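Local coordinates for D-aminopeptidase (Bacillus subtilis, PDB 1HI9), which removes N-terminal residues from peptides that contain D-amino acids, acting as a zinc-dependent, self-compartmentalizing homodecamer, at residues 2-7 and 89-94; 83-88 and 253-258; 33-38 and 64-69; 125-130 and 216-221. All coordinates share one frame; numbering follows the deposited sequence.

Interaction 1: residues 2-7 and 89-94; sequences KLYMSV and EGLDDT
Loop 89-94 runs beside strand 2-7 at side-chain distance, with the CA atoms of Y4 and L91 6.6 Å apart. Strand 2-7 is an inner strand of the mixed, mainly parallel sheet, between strands 53-58 and 97-103. The loop leads from edge strand 76-80 back to strand 97-103. Y4 carries the middle of the contact. Its CG is anti to the backbone N (chi1 -178°), and the ring beyond it meets the loop. L91 CB sits over the centre of one ring face, 3.8 Å from the centroid, in a CH-pi contact. L91 CG packs 3.7 Å from Y4 CD2 on the same face. At the ring edge, Y4 OH donates to E89 O over 2.7 Å. The donor stands well above the carbonyl plane, 46° out of it. The E89 carboxylate turns elsewhere, to F85 N. At the start of the strand, K2 NZ donates to T94 OG1 at 2.8 Å; K2 also makes a cation-pi contact with F95. T94 OG1 in turn lies 2.5 Å from D92 OD1, a short bond of doubtful length that probably links K2 to the carboxylate. D92 OD1 also accepts from T94 N at 2.8 Å, closing an Asx turn.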
loop_
_atom_site.group_PDB
_atom_site.type_symbol
_atom_site.label_atom_id
_atom_site.label_comp_id
_atom_site.label_asym_id
_atom_site.label_seq_id
_atom_site.Cartn_x
_atom_site.Cartn_y
_atom_site.Cartn_z
ATOM N N LYS A 2 -4.592 12.924 -49.751
ATOM C CA LYS A 2 -4.637 12.340 -48.413
ATOM C C LYS A 2 -3.243 12.065 -47.860
ATOM O O LYS A 2 -2.403 11.460 -48.525
ATOM C CB LYS A 2 -5.438 11.035 -48.425
ATOM C CG LYS A 2 -6.906 11.216 -48.747
ATOM C CD LYS A 2 -7.614 9.885 -48.949
ATOM C CE LYS A 2 -7.731 9.081 -47.669
ATOM N NZ LYS A 2 -8.493 7.830 -47.922
ATOM N N LEU A 3 -3.006 12.518 -46.635
ATOM C CA LEU A 3 -1.727 12.313 -45.984
ATOM C C LEU A 3 -1.920 11.466 -44.721
ATOM O O LEU A 3 -2.832 11.705 -43.928
ATOM C CB LEU A 3 -1.103 13.671 -45.648
ATOM C CG LEU A 3 0.313 13.772 -45.064
ATOM C CD1 LEU A 3 0.249 13.592 -43.578
ATOM C CD2 LEU A 3 1.235 12.746 -45.702
ATOM N N TYR A 4 -1.071 10.454 -44.560
ATOM C CA TYR A 4 -1.129 9.565 -43.404
ATOM C C TYR A 4 -0.056 9.928 -42.391
ATOM O O TYR A 4 1.106 10.129 -42.751
ATOM C CB TYR A 4 -0.906 8.117 -43.818
ATOM C CG TYR A 4 -1.009 7.145 -42.659
ATOM C CD1 TYR A 4 -2.258 6.713 -42.196
ATOM C CD2 TYR A 4 0.136 6.670 -42.014
ATOM C CE1 TYR A 4 -2.365 5.826 -41.120
ATOM C CE2 TYR A 4 0.041 5.787 -40.936
ATOM C CZ TYR A 4 -1.210 5.367 -40.498
ATOM O OH TYR A 4 -1.310 4.464 -39.461
ATOM N N MET A 5 -0.440 9.977 -41.119
ATOM C CA MET A 5 0.499 10.308 -40.053
ATOM C C MET A 5 0.556 9.260 -38.950
ATOM O O MET A 5 -0.465 8.846 -38.409
ATOM C CB MET A 5 0.150 11.659 -39.427
ATOM C CG MET A 5 0.775 12.851 -40.116
ATOM S SD MET A 5 0.404 14.414 -39.283
ATOM C CE MET A 5 1.288 14.225 -37.759
ATOM N N SER A 6 1.768 8.826 -38.630
ATOM C CA SER A 6 1.985 7.863 -37.564
ATOM C C SER A 6 2.770 8.639 -36.528
ATOM O O SER A 6 3.876 9.106 -36.808
ATOM C CB SER A 6 2.804 6.675 -38.053
ATOM O OG SER A 6 3.105 5.802 -36.979
ATOM N N VAL A 7 2.202 8.790 -35.335
ATOM C CA VAL A 7 2.878 9.542 -34.288
ATOM C C VAL A 7 3.286 8.712 -33.075
ATOM O O VAL A 7 2.437 8.162 -32.371
ATOM C CB VAL A 7 2.003 10.715 -33.783
ATOM C CG1 VAL A 7 2.844 11.650 -32.921
ATOM C CG2 VAL A 7 1.400 11.465 -34.960
ATOM N N GLU A 89 -1.996 1.324 -38.730
ATOM C CA GLU A 89 -3.425 1.101 -38.871
ATOM C C GLU A 89 -4.062 2.261 -39.642
ATOM O O GLU A 89 -3.801 3.434 -39.358
ATOM C CB GLU A 89 -4.084 1.000 -37.497
ATOM C CG GLU A 89 -5.585 0.854 -37.576
ATOM C CD GLU A 89 -5.995 -0.452 -38.238
ATOM O OE1 GLU A 89 -7.106 -0.499 -38.826
ATOM O OE2 GLU A 89 -5.211 -1.433 -38.162
ATOM N N GLY A 90 -4.887 1.925 -40.627
ATOM C CA GLY A 90 -5.558 2.947 -41.410
ATOM C C GLY A 90 -4.838 3.371 -42.676
ATOM O O GLY A 90 -5.374 4.137 -43.474
ATOM N N LEU A 91 -3.625 2.874 -42.872
ATOM C CA LEU A 91 -2.844 3.221 -44.056
ATOM C C LEU A 91 -3.160 2.275 -45.227
ATOM O O LEU A 91 -2.976 1.064 -45.112
ATOM C CB LEU A 91 -1.347 3.144 -43.718
ATOM C CG LEU A 91 -0.361 3.989 -44.533
ATOM C CD1 LEU A 91 1.062 3.687 -44.093
ATOM C CD2 LEU A 91 -0.514 3.709 -46.011
ATOM N N ASP A 92 -3.647 2.827 -46.337
ATOM C CA ASP A 92 -3.954 2.034 -47.529
ATOM C C ASP A 92 -3.362 2.714 -48.769
ATOM O O ASP A 92 -2.652 3.711 -48.647
ATOM C CB ASP A 92 -5.467 1.853 -47.703
ATOM C CG ASP A 92 -6.206 3.170 -47.805
ATOM O OD1 ASP A 92 -5.604 4.155 -48.294
ATOM O OD2 ASP A 92 -7.393 3.223 -47.413
ATOM N N ASP A 93 -3.667 2.185 -49.953
ATOM C CA ASP A 93 -3.133 2.732 -51.201
ATOM C C ASP A 93 -3.783 4.029 -51.677
ATOM O O ASP A 93 -3.446 4.543 -52.738
ATOM C CB ASP A 93 -3.210 1.675 -52.317
ATOM C CG ASP A 93 -4.641 1.337 -52.719
ATOM O OD1 ASP A 93 -4.816 0.393 -53.521
ATOM O OD2 ASP A 93 -5.586 2.010 -52.244
ATOM N N THR A 94 -4.704 4.564 -50.892
ATOM C CA THR A 94 -5.377 5.797 -51.276
ATOM C C THR A 94 -4.665 7.033 -50.725
ATOM O O THR A 94 -5.142 8.150 -50.894
ATOM C CB THR A 94 -6.831 5.814 -50.774
ATOM O OG1 THR A 94 -6.847 6.084 -49.366
ATOM C CG2 THR A 94 -7.492 4.465 -51.032
#

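Interaction 2: residues 83-88 and 253-258; sequences KPFSMV and DMLEAY
Y258 CG is anti to its backbone N (chi1 -165°), and the ring beyond it reaches F85 and the rest of loop 83-88. F85 CG is anti to its carbonyl carbon (chi1 -67°), and the end of the side chain comes nearer to the helix than its base. The two side chains cross at a slant, with F85 CD2 4.1 Å from Y258 CD2. F85 CE2 reaches on to L255 and lies 3.9 Å from L255 CB. L255 O sits at the edge of the phenyl ring, near its plane. The tyrosine ring is held from several directions. V88 CG2 lies over one face, displaced toward the rim, 3.9 Å from Y258 CZ. F85 O comes within 3.3 Å of Y258 CE2. That carbonyl also accepts from V88 N at 2.8 Å. The loop segment opens with a type I beta turn, K83 to S86. The other segment is the first turn of helix 254-268, which has D253 as its N-cap. D253 OD2 accepts from E256 N at 3.2 Å. S86 CB approaches the tyrosine near the ring plane and lies 3.8 Å from Y258 OH. The phenol oxygen is hydrogen-bonded to N137 of helix 133-143, and this ties the buried polar end to a third element. M87 CB packs 3.6 Å from Y258 OH. The M87 side chain then leads away from Y258, and its end lies near the zinc site. P84 packs on I177 of a neighbouring subunit.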
loop_
_atom_site.group_PDB
_atom_site.type_symbol
_atom_site.label_atom_id
_atom_site.label_comp_id
_atom_site.label_asym_id
_atom_site.label_seq_id
_atom_site.Cartn_x
_atom_site.Cartn_y
_atom_site.Cartn_z
ATOM N N LYS A 83 -5.160 -2.711 -32.606
ATOM C CA LYS A 83 -5.519 -2.442 -33.998
ATOM C C LYS A 83 -4.795 -3.456 -34.881
ATOM O O LYS A 83 -3.607 -3.718 -34.695
ATOM C CB LYS A 83 -5.106 -1.031 -34.415
ATOM C CG LYS A 83 -5.859 0.058 -33.697
ATOM C CD LYS A 83 -5.235 1.423 -33.934
ATOM C CE LYS A 83 -3.814 1.476 -33.396
ATOM N NZ LYS A 83 -3.384 2.875 -33.185
ATOM N N PRO A 84 -5.507 -4.039 -35.854
ATOM C CA PRO A 84 -4.944 -5.032 -36.776
ATOM C C PRO A 84 -3.517 -4.707 -37.262
ATOM O O PRO A 84 -2.671 -5.606 -37.356
ATOM C CB PRO A 84 -5.965 -5.055 -37.909
ATOM C CG PRO A 84 -7.252 -4.834 -37.175
ATOM C CD PRO A 84 -6.904 -3.725 -36.205
ATOM N N PHE A 85 -3.245 -3.435 -37.558
ATOM C CA PHE A 85 -1.918 -3.057 -38.029
ATOM C C PHE A 85 -1.152 -2.043 -37.178
ATOM O O PHE A 85 -0.320 -1.297 -37.679
ATOM C CB PHE A 85 -1.973 -2.614 -39.504
ATOM C CG PHE A 85 -2.319 -3.733 -40.441
ATOM C CD1 PHE A 85 -3.648 -4.000 -40.769
ATOM C CD2 PHE A 85 -1.332 -4.594 -40.904
ATOM C CE1 PHE A 85 -3.987 -5.114 -41.537
ATOM C CE2 PHE A 85 -1.659 -5.707 -41.669
ATOM C CZ PHE A 85 -2.988 -5.971 -41.985
ATOM N N SER A 86 -1.457 -2.042 -35.884
ATOM C CA SER A 86 -0.778 -1.217 -34.895
ATOM C C SER A 86 -0.374 0.182 -35.351
ATOM O O SER A 86 -1.238 1.026 -35.599
ATOM C CB SER A 86 0.458 -1.985 -34.386
ATOM O OG SER A 86 1.089 -1.344 -33.286
ATOM N N MET A 87 0.936 0.419 -35.443
ATOM C CA MET A 87 1.475 1.711 -35.846
ATOM C C MET A 87 1.091 2.203 -37.247
ATOM O O MET A 87 1.181 3.399 -37.523
ATOM C CB MET A 87 2.997 1.699 -35.706
ATOM C CG MET A 87 3.465 1.402 -34.300
ATOM S SD MET A 87 5.251 1.570 -34.072
ATOM C CE MET A 87 5.416 3.329 -33.934
ATOM N N VAL A 88 0.676 1.301 -38.132
ATOM C CA VAL A 88 0.283 1.721 -39.474
ATOM C C VAL A 88 -1.192 1.446 -39.781
ATOM O O VAL A 88 -1.591 1.352 -40.939
ATOM C CB VAL A 88 1.188 1.080 -40.576
ATOM C CG1 VAL A 88 2.539 1.779 -40.593
ATOM C CG2 VAL A 88 1.374 -0.416 -40.323
ATOM N N ASP A 253 3.179 -12.317 -47.321
ATOM C CA ASP A 253 3.354 -10.937 -47.760
ATOM C C ASP A 253 3.753 -10.056 -46.579
ATOM O O ASP A 253 3.788 -10.512 -45.435
ATOM C CB ASP A 253 2.070 -10.402 -48.376
ATOM C CG ASP A 253 0.853 -10.766 -47.566
ATOM O OD1 ASP A 253 0.326 -11.882 -47.743
ATOM O OD2 ASP A 253 0.430 -9.949 -46.732
ATOM N N MET A 254 4.050 -8.790 -46.857
ATOM C CA MET A 254 4.465 -7.871 -45.802
ATOM C C MET A 254 3.394 -7.717 -44.720
ATOM O O MET A 254 3.712 -7.587 -43.541
ATOM C CB MET A 254 4.804 -6.503 -46.401
ATOM C CG MET A 254 5.536 -5.558 -45.451
ATOM S SD MET A 254 7.066 -6.257 -44.791
ATOM C CE MET A 254 6.941 -5.698 -43.058
ATOM N N LEU A 255 2.127 -7.737 -45.121
ATOM C CA LEU A 255 1.055 -7.597 -44.157
ATOM C C LEU A 255 1.035 -8.744 -43.142
ATOM O O LEU A 255 0.825 -8.516 -41.948
ATOM C CB LEU A 255 -0.296 -7.492 -44.860
ATOM C CG LEU A 255 -0.460 -6.323 -45.835
ATOM C CD1 LEU A 255 -1.935 -6.151 -46.144
ATOM C CD2 LEU A 255 0.090 -5.024 -45.247
ATOM N N GLU A 256 1.251 -9.972 -43.606
ATOM C CA GLU A 256 1.261 -11.111 -42.700
ATOM C C GLU A 256 2.518 -11.044 -41.834
ATOM O O GLU A 256 2.512 -11.423 -40.654
ATOM C CB GLU A 256 1.244 -12.434 -43.474
ATOM C CG GLU A 256 0.729 -13.599 -42.645
ATOM C CD GLU A 256 1.038 -14.961 -43.252
ATOM O OE1 GLU A 256 0.290 -15.927 -42.956
ATOM O OE2 GLU A 256 2.031 -15.075 -44.010
ATOM N N ALA A 257 3.597 -10.544 -42.423
ATOM C CA ALA A 257 4.862 -10.427 -41.710
ATOM C C ALA A 257 4.710 -9.430 -40.567
ATOM O O ALA A 257 5.251 -9.638 -39.483
ATOM C CB ALA A 257 5.966 -9.963 -42.665
ATOM N N TYR A 258 3.956 -8.363 -40.813
ATOM C CA TYR A 258 3.759 -7.347 -39.795
ATOM C C TYR A 258 2.985 -7.921 -38.623
ATOM O O TYR A 258 3.387 -7.784 -37.464
ATOM C CB TYR A 258 3.015 -6.137 -40.369
ATOM C CG TYR A 258 3.090 -4.919 -39.473
ATOM C CD1 TYR A 258 4.235 -4.132 -39.428
ATOM C CD2 TYR A 258 2.032 -4.583 -38.640
ATOM C CE1 TYR A 258 4.328 -3.036 -38.571
ATOM C CE2 TYR A 258 2.111 -3.492 -37.780
ATOM C CZ TYR A 258 3.264 -2.723 -37.752
ATOM O OH TYR A 258 3.345 -1.648 -36.899
#

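Interaction 3: residues 33-38 and 64-69; sequences LIMTEE and NNLMVE
M35 and L66 cross at about a right angle, and L33 and M67 meet at a slant, with T36 between the two pairs. M35 CG is anti to the backbone N (chi1 176°), and the chain is extended beyond it. M35 CG packs 3.6 Å from L66 CD2, and M35 SD lies 3.8 Å from N65 CB. On the other flank M67 bends at chi3. Its methyl CE comes 3.4 Å from L33 CA and 3.5 Å from L33 CG. T36 supplies the polar link. M67 N donates to T36 OG1 at 2.9 Å in a nearly straight bond (173°). T36 OG1 donates in turn to R32 O one helical turn back, so the buried hydroxyl both accepts and donates. Helix 28-48 is the connection of a beta-alpha-beta crossover between the parallel neighbours 2-7 and 53-58. Segment 64-69 lies in the loop after the second of these strands. T36 OG1 also touches L66 CA, and T36 CG2 lies near M67 O. An alanine at T36 would probably leave M67 N without its acceptor and open a gap beside L66 CA and M67 CG. The N65 amide is held by D58 OD1 and H60 O through ND2, and by Y28 OH through OD1. H60 is a zinc ligand, so this bond to its backbone O probably helps position it. E69 forms a salt bridge to R30 of a neighbouring subunit.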
loop_
_atom_site.group_PDB
_atom_site.type_symbol
_atom_site.label_atom_id
_atom_site.label_comp_id
_atom_site.label_asym_id
_atom_site.label_seq_id
_atom_site.Cartn_x
_atom_site.Cartn_y
_atom_site.Cartn_z
ATOM N N LEU A 33 0.861 16.436 -23.961
ATOM C CA LEU A 33 0.446 17.769 -24.347
ATOM C C LEU A 33 1.404 18.221 -25.446
ATOM O O LEU A 33 0.989 18.671 -26.517
ATOM C CB LEU A 33 0.529 18.719 -23.154
ATOM C CG LEU A 33 -0.475 19.882 -23.141
ATOM C CD1 LEU A 33 -0.128 20.814 -21.994
ATOM C CD2 LEU A 33 -0.454 20.640 -24.456
ATOM N N ILE A 34 2.696 18.085 -25.179
ATOM C CA ILE A 34 3.714 18.467 -26.152
ATOM C C ILE A 34 3.556 17.633 -27.430
ATOM O O ILE A 34 3.667 18.153 -28.542
ATOM C CB ILE A 34 5.120 18.271 -25.548
ATOM C CG1 ILE A 34 5.266 19.195 -24.337
ATOM C CG2 ILE A 34 6.203 18.552 -26.597
ATOM C CD1 ILE A 34 6.458 18.890 -23.452
ATOM N N MET A 35 3.281 16.342 -27.259
ATOM C CA MET A 35 3.093 15.428 -28.382
ATOM C C MET A 35 1.942 15.864 -29.284
ATOM O O MET A 35 2.061 15.863 -30.504
ATOM C CB MET A 35 2.809 14.017 -27.868
ATOM C CG MET A 35 2.499 13.002 -28.963
ATOM S SD MET A 35 2.018 11.419 -28.279
ATOM C CE MET A 35 2.109 10.356 -29.680
ATOM N N THR A 36 0.815 16.213 -28.671
ATOM C CA THR A 36 -0.345 16.646 -29.427
ATOM C C THR A 36 -0.025 17.929 -30.186
ATOM O O THR A 36 -0.350 18.063 -31.365
ATOM C CB THR A 36 -1.546 16.872 -28.503
ATOM O OG1 THR A 36 -1.882 15.636 -27.866
ATOM C CG2 THR A 36 -2.753 17.373 -29.294
ATOM N N GLU A 37 0.638 18.866 -29.520
ATOM C CA GLU A 37 0.981 20.115 -30.173
ATOM C C GLU A 37 1.986 19.919 -31.294
ATOM O O GLU A 37 1.891 20.582 -32.327
ATOM C CB GLU A 37 1.489 21.114 -29.142
ATOM C CG GLU A 37 0.383 21.515 -28.183
ATOM C CD GLU A 37 0.809 22.557 -27.188
ATOM O OE1 GLU A 37 1.827 22.337 -26.490
ATOM O OE2 GLU A 37 0.120 23.595 -27.103
ATOM N N GLU A 38 2.931 19.002 -31.100
ATOM C CA GLU A 38 3.933 18.715 -32.119
ATOM C C GLU A 38 3.236 18.233 -33.384
ATOM O O GLU A 38 3.563 18.664 -34.481
ATOM C CB GLU A 38 4.917 17.644 -31.633
ATOM C CG GLU A 38 5.930 17.222 -32.697
ATOM C CD GLU A 38 7.336 17.018 -32.129
ATOM O OE1 GLU A 38 7.823 17.898 -31.394
ATOM O OE2 GLU A 38 7.968 15.987 -32.430
ATOM N N ASN A 64 -3.311 5.994 -26.735
ATOM C CA ASN A 64 -4.386 6.856 -26.268
ATOM C C ASN A 64 -3.732 8.101 -25.657
ATOM O O ASN A 64 -4.226 8.688 -24.682
ATOM C CB ASN A 64 -5.257 6.127 -25.230
ATOM C CG ASN A 64 -4.447 5.550 -24.077
ATOM O OD1 ASN A 64 -3.267 5.881 -23.897
ATOM N ND2 ASN A 64 -5.083 4.696 -23.278
ATOM N N ASN A 65 -2.618 8.498 -26.270
ATOM C CA ASN A 65 -1.808 9.635 -25.828
ATOM C C ASN A 65 -2.226 10.968 -26.443
ATOM O O ASN A 65 -2.393 11.964 -25.737
ATOM C CB ASN A 65 -0.339 9.374 -26.169
ATOM C CG ASN A 65 0.087 7.966 -25.845
ATOM O OD1 ASN A 65 0.210 7.608 -24.680
ATOM N ND2 ASN A 65 0.300 7.146 -26.881
ATOM N N LEU A 66 -2.365 10.999 -27.764
ATOM C CA LEU A 66 -2.783 12.227 -28.426
ATOM C C LEU A 66 -4.119 12.644 -27.821
ATOM O O LEU A 66 -5.016 11.817 -27.655
ATOM C CB LEU A 66 -2.920 12.000 -29.929
ATOM C CG LEU A 66 -1.589 11.806 -30.656
ATOM C CD1 LEU A 66 -1.841 11.425 -32.100
ATOM C CD2 LEU A 66 -0.766 13.079 -30.563
ATOM N N MET A 67 -4.247 13.921 -27.483
ATOM C CA MET A 67 -5.474 14.413 -26.859
ATOM C C MET A 67 -6.489 14.852 -27.896
ATOM O O MET A 67 -6.308 15.861 -28.575
ATOM C CB MET A 67 -5.143 15.552 -25.897
ATOM C CG MET A 67 -4.046 15.176 -24.922
ATOM S SD MET A 67 -3.877 16.286 -23.553
ATOM C CE MET A 67 -2.929 17.618 -24.249
ATOM N N VAL A 68 -7.568 14.086 -28.005
ATOM C CA VAL A 68 -8.598 14.363 -28.994
ATOM C C VAL A 68 -9.203 15.764 -28.878
ATOM O O VAL A 68 -9.593 16.353 -29.881
ATOM C CB VAL A 68 -9.711 13.289 -28.930
ATOM C CG1 VAL A 68 -10.480 13.411 -27.624
ATOM C CG2 VAL A 68 -10.632 13.432 -30.129
ATOM N N GLU A 69 -9.256 16.302 -27.663
ATOM C CA GLU A 69 -9.816 17.629 -27.458
ATOM C C GLU A 69 -8.865 18.774 -27.818
ATOM O O GLU A 69 -9.268 19.941 -27.833
ATOM C CB GLU A 69 -10.299 17.795 -26.005
ATOM C CG GLU A 69 -9.238 17.549 -24.937
ATOM C CD GLU A 69 -9.144 16.092 -24.502
ATOM O OE1 GLU A 69 -9.726 15.740 -23.443
ATOM O OE2 GLU A 69 -8.493 15.298 -25.220
#

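Interaction 4: residues 125-130 and 216-221; sequences YINDRP and RPVLSI
Y125 and S220 form an antiparallel hydrogen-bonded pair, CA to CA 4.7 Å, and I126 and L219 the next, non-hydrogen-bonded pair. They join strands 121-126 and 218-223 within an antiparallel sheet of five strands. Y125 N donates to S220 O at 2.7 Å, and S220 N donates back to Y125 O. N127 N then bonds V218 O at 3.0 Å, almost straight. Here the chain reverses in a type I' turn, I126 to R129, the tight link of a beta hairpin to strand 129-131. Y125 CB lies close on S220 CB, at 3.4 Å, and the ring approaches the same carbon through CG and CD1. An alanine at Y125 would keep the CB contact but would lose those of CG and CD1 and probably leave a gap beside S220 CB. On the other sheet face, I126 CD1 meets L219 CD1 at 4.1 Å. I126 also lies side by side with P217, both pointing the same way, CG2 to CB 4.2 Å. N127 OD1 accepts from V218 N at 2.8 Å, with the donor nearly along the C=O axis. A side-chain amide thus stands in for a backbone carbonyl, and strand-like pairing continues into the turn.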
loop_
_atom_site.group_PDB
_atom_site.type_symbol
_atom_site.label_atom_id
_atom_site.label_comp_id
_atom_site.label_asym_id
_atom_site.label_seq_id
_atom_site.Cartn_x
_atom_site.Cartn_y
_atom_site.Cartn_z
ATOM N N TYR A 125 14.322 -8.126 -38.733
ATOM C CA TYR A 125 14.906 -8.366 -40.047
ATOM C C TYR A 125 13.835 -8.705 -41.079
ATOM O O TYR A 125 12.936 -9.522 -40.847
ATOM C CB TYR A 125 15.908 -9.535 -40.016
ATOM C CG TYR A 125 17.179 -9.320 -39.224
ATOM C CD1 TYR A 125 17.311 -9.822 -37.929
ATOM C CD2 TYR A 125 18.254 -8.622 -39.776
ATOM C CE1 TYR A 125 18.481 -9.635 -37.202
ATOM C CE2 TYR A 125 19.429 -8.426 -39.060
ATOM C CZ TYR A 125 19.535 -8.939 -37.770
ATOM O OH TYR A 125 20.691 -8.776 -37.037
ATOM N N ILE A 126 13.945 -8.059 -42.228
ATOM C CA ILE A 126 13.054 -8.317 -43.339
ATOM C C ILE A 126 14.005 -8.744 -44.448
ATOM O O ILE A 126 14.633 -7.902 -45.091
ATOM C CB ILE A 126 12.271 -7.061 -43.758
ATOM C CG1 ILE A 126 11.258 -6.702 -42.678
ATOM C CG2 ILE A 126 11.522 -7.328 -45.065
ATOM C CD1 ILE A 126 10.212 -7.796 -42.441
ATOM N N ASN A 127 14.124 -10.060 -44.636
ATOM C CA ASN A 127 15.031 -10.630 -45.631
ATOM C C ASN A 127 16.476 -10.188 -45.341
ATOM O O ASN A 127 17.160 -9.618 -46.194
ATOM C CB ASN A 127 14.614 -10.204 -47.046
ATOM C CG ASN A 127 13.627 -11.166 -47.683
ATOM O OD1 ASN A 127 12.701 -11.653 -47.032
ATOM N ND2 ASN A 127 13.812 -11.433 -48.969
ATOM N N ASP A 128 16.921 -10.432 -44.117
ATOM C CA ASP A 128 18.281 -10.091 -43.711
ATOM C C ASP A 128 18.618 -8.607 -43.586
ATOM O O ASP A 128 19.747 -8.255 -43.248
ATOM C CB ASP A 128 19.294 -10.758 -44.649
ATOM C CG ASP A 128 19.232 -12.281 -44.583
ATOM O OD1 ASP A 128 19.198 -12.821 -43.449
ATOM O OD2 ASP A 128 19.222 -12.929 -45.654
ATOM N N ARG A 129 17.662 -7.728 -43.857
ATOM C CA ARG A 129 17.959 -6.317 -43.712
ATOM C C ARG A 129 17.521 -5.772 -42.354
ATOM O O ARG A 129 16.344 -5.838 -41.998
ATOM C CB ARG A 129 17.306 -5.487 -44.809
ATOM C CG ARG A 129 17.596 -4.009 -44.599
ATOM C CD ARG A 129 17.410 -3.182 -45.837
ATOM N NE ARG A 129 17.987 -1.855 -45.638
ATOM C CZ ARG A 129 18.099 -0.937 -46.592
ATOM N NH1 ARG A 129 17.669 -1.201 -47.823
ATOM N NH2 ARG A 129 18.647 0.238 -46.313
ATOM N N PRO A 130 18.470 -5.210 -41.583
ATOM C CA PRO A 130 18.211 -4.644 -40.258
ATOM C C PRO A 130 17.208 -3.497 -40.289
ATOM O O PRO A 130 17.403 -2.525 -41.015
ATOM C CB PRO A 130 19.592 -4.163 -39.807
ATOM C CG PRO A 130 20.524 -5.072 -40.518
ATOM C CD PRO A 130 19.909 -5.170 -41.892
ATOM N N ARG A 216 7.487 -12.454 -50.657
ATOM C CA ARG A 216 7.272 -13.385 -49.549
ATOM C C ARG A 216 8.388 -13.154 -48.550
ATOM O O ARG A 216 9.293 -13.971 -48.405
ATOM C CB ARG A 216 7.309 -14.833 -50.044
ATOM C CG ARG A 216 6.161 -15.208 -50.974
ATOM C CD ARG A 216 6.326 -16.633 -51.494
ATOM N NE ARG A 216 6.423 -17.610 -50.404
ATOM C CZ ARG A 216 5.422 -17.921 -49.584
ATOM N NH1 ARG A 216 4.238 -17.336 -49.725
ATOM N NH2 ARG A 216 5.604 -18.819 -48.625
ATOM N N PRO A 217 8.324 -12.027 -47.836
ATOM C CA PRO A 217 9.331 -11.659 -46.845
ATOM C C PRO A 217 9.524 -12.642 -45.704
ATOM O O PRO A 217 8.585 -13.285 -45.243
ATOM C CB PRO A 217 8.850 -10.292 -46.363
ATOM C CG PRO A 217 7.369 -10.410 -46.455
ATOM C CD PRO A 217 7.174 -11.103 -47.786
ATOM N N VAL A 218 10.770 -12.760 -45.275
ATOM C CA VAL A 218 11.114 -13.626 -44.170
ATOM C C VAL A 218 11.391 -12.703 -42.994
ATOM O O VAL A 218 12.335 -11.899 -43.013
ATOM C CB VAL A 218 12.377 -14.460 -44.461
ATOM C CG1 VAL A 218 12.794 -15.229 -43.220
ATOM C CG2 VAL A 218 12.111 -15.423 -45.609
ATOM N N LEU A 219 10.548 -12.811 -41.974
ATOM C CA LEU A 219 10.687 -12.005 -40.781
ATOM C C LEU A 219 11.615 -12.694 -39.801
ATOM O O LEU A 219 11.471 -13.881 -39.536
ATOM C CB LEU A 219 9.320 -11.800 -40.121
ATOM C CG LEU A 219 9.323 -11.098 -38.753
ATOM C CD1 LEU A 219 9.968 -9.727 -38.888
ATOM C CD2 LEU A 219 7.888 -10.963 -38.224
ATOM N N SER A 220 12.582 -11.952 -39.285
ATOM C CA SER A 220 13.510 -12.492 -38.305
ATOM C C SER A 220 13.510 -11.531 -37.123
ATOM O O SER A 220 13.582 -10.312 -37.296
ATOM C CB SER A 220 14.928 -12.611 -38.880
ATOM O OG SER A 220 15.049 -13.748 -39.714
ATOM N N ILE A 221 13.404 -12.088 -35.926
ATOM C CA ILE A 221 13.411 -11.278 -34.728
ATOM C C ILE A 221 14.434 -11.842 -33.772
ATOM O O ILE A 221 14.358 -13.004 -33.387
ATOM C CB ILE A 221 12.044 -11.287 -34.011
ATOM C CG1 ILE A 221 10.940 -10.890 -34.986
ATOM C CG2 ILE A 221 12.083 -10.333 -32.814
ATOM C CD1 ILE A 221 9.572 -10.950 -34.407
#

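Overall arrangement
Interactions 1 and 2 share one loop and touch directly: S6 OG lies 3.1 Å from M87 O, a probable hydrogen bond. Interaction 3 meets interaction 1 where M35 CE packs 3.5 Å from V7 O. Interaction 4 joins interaction 2 through the helix, with L219 CD2 3.2 Å from A257 O. Interactions 3 and 4 lie on opposite sides of the chain's centre, their centres about 33 Å apart. The zinc site, whose two ions share D8, lies nearest to interaction 2. The M87 side chain is about 4 Å from a zinc ion, that of N65 in interaction 3 about 7 Å, and that of Y4 in interaction 1 about 13 Å.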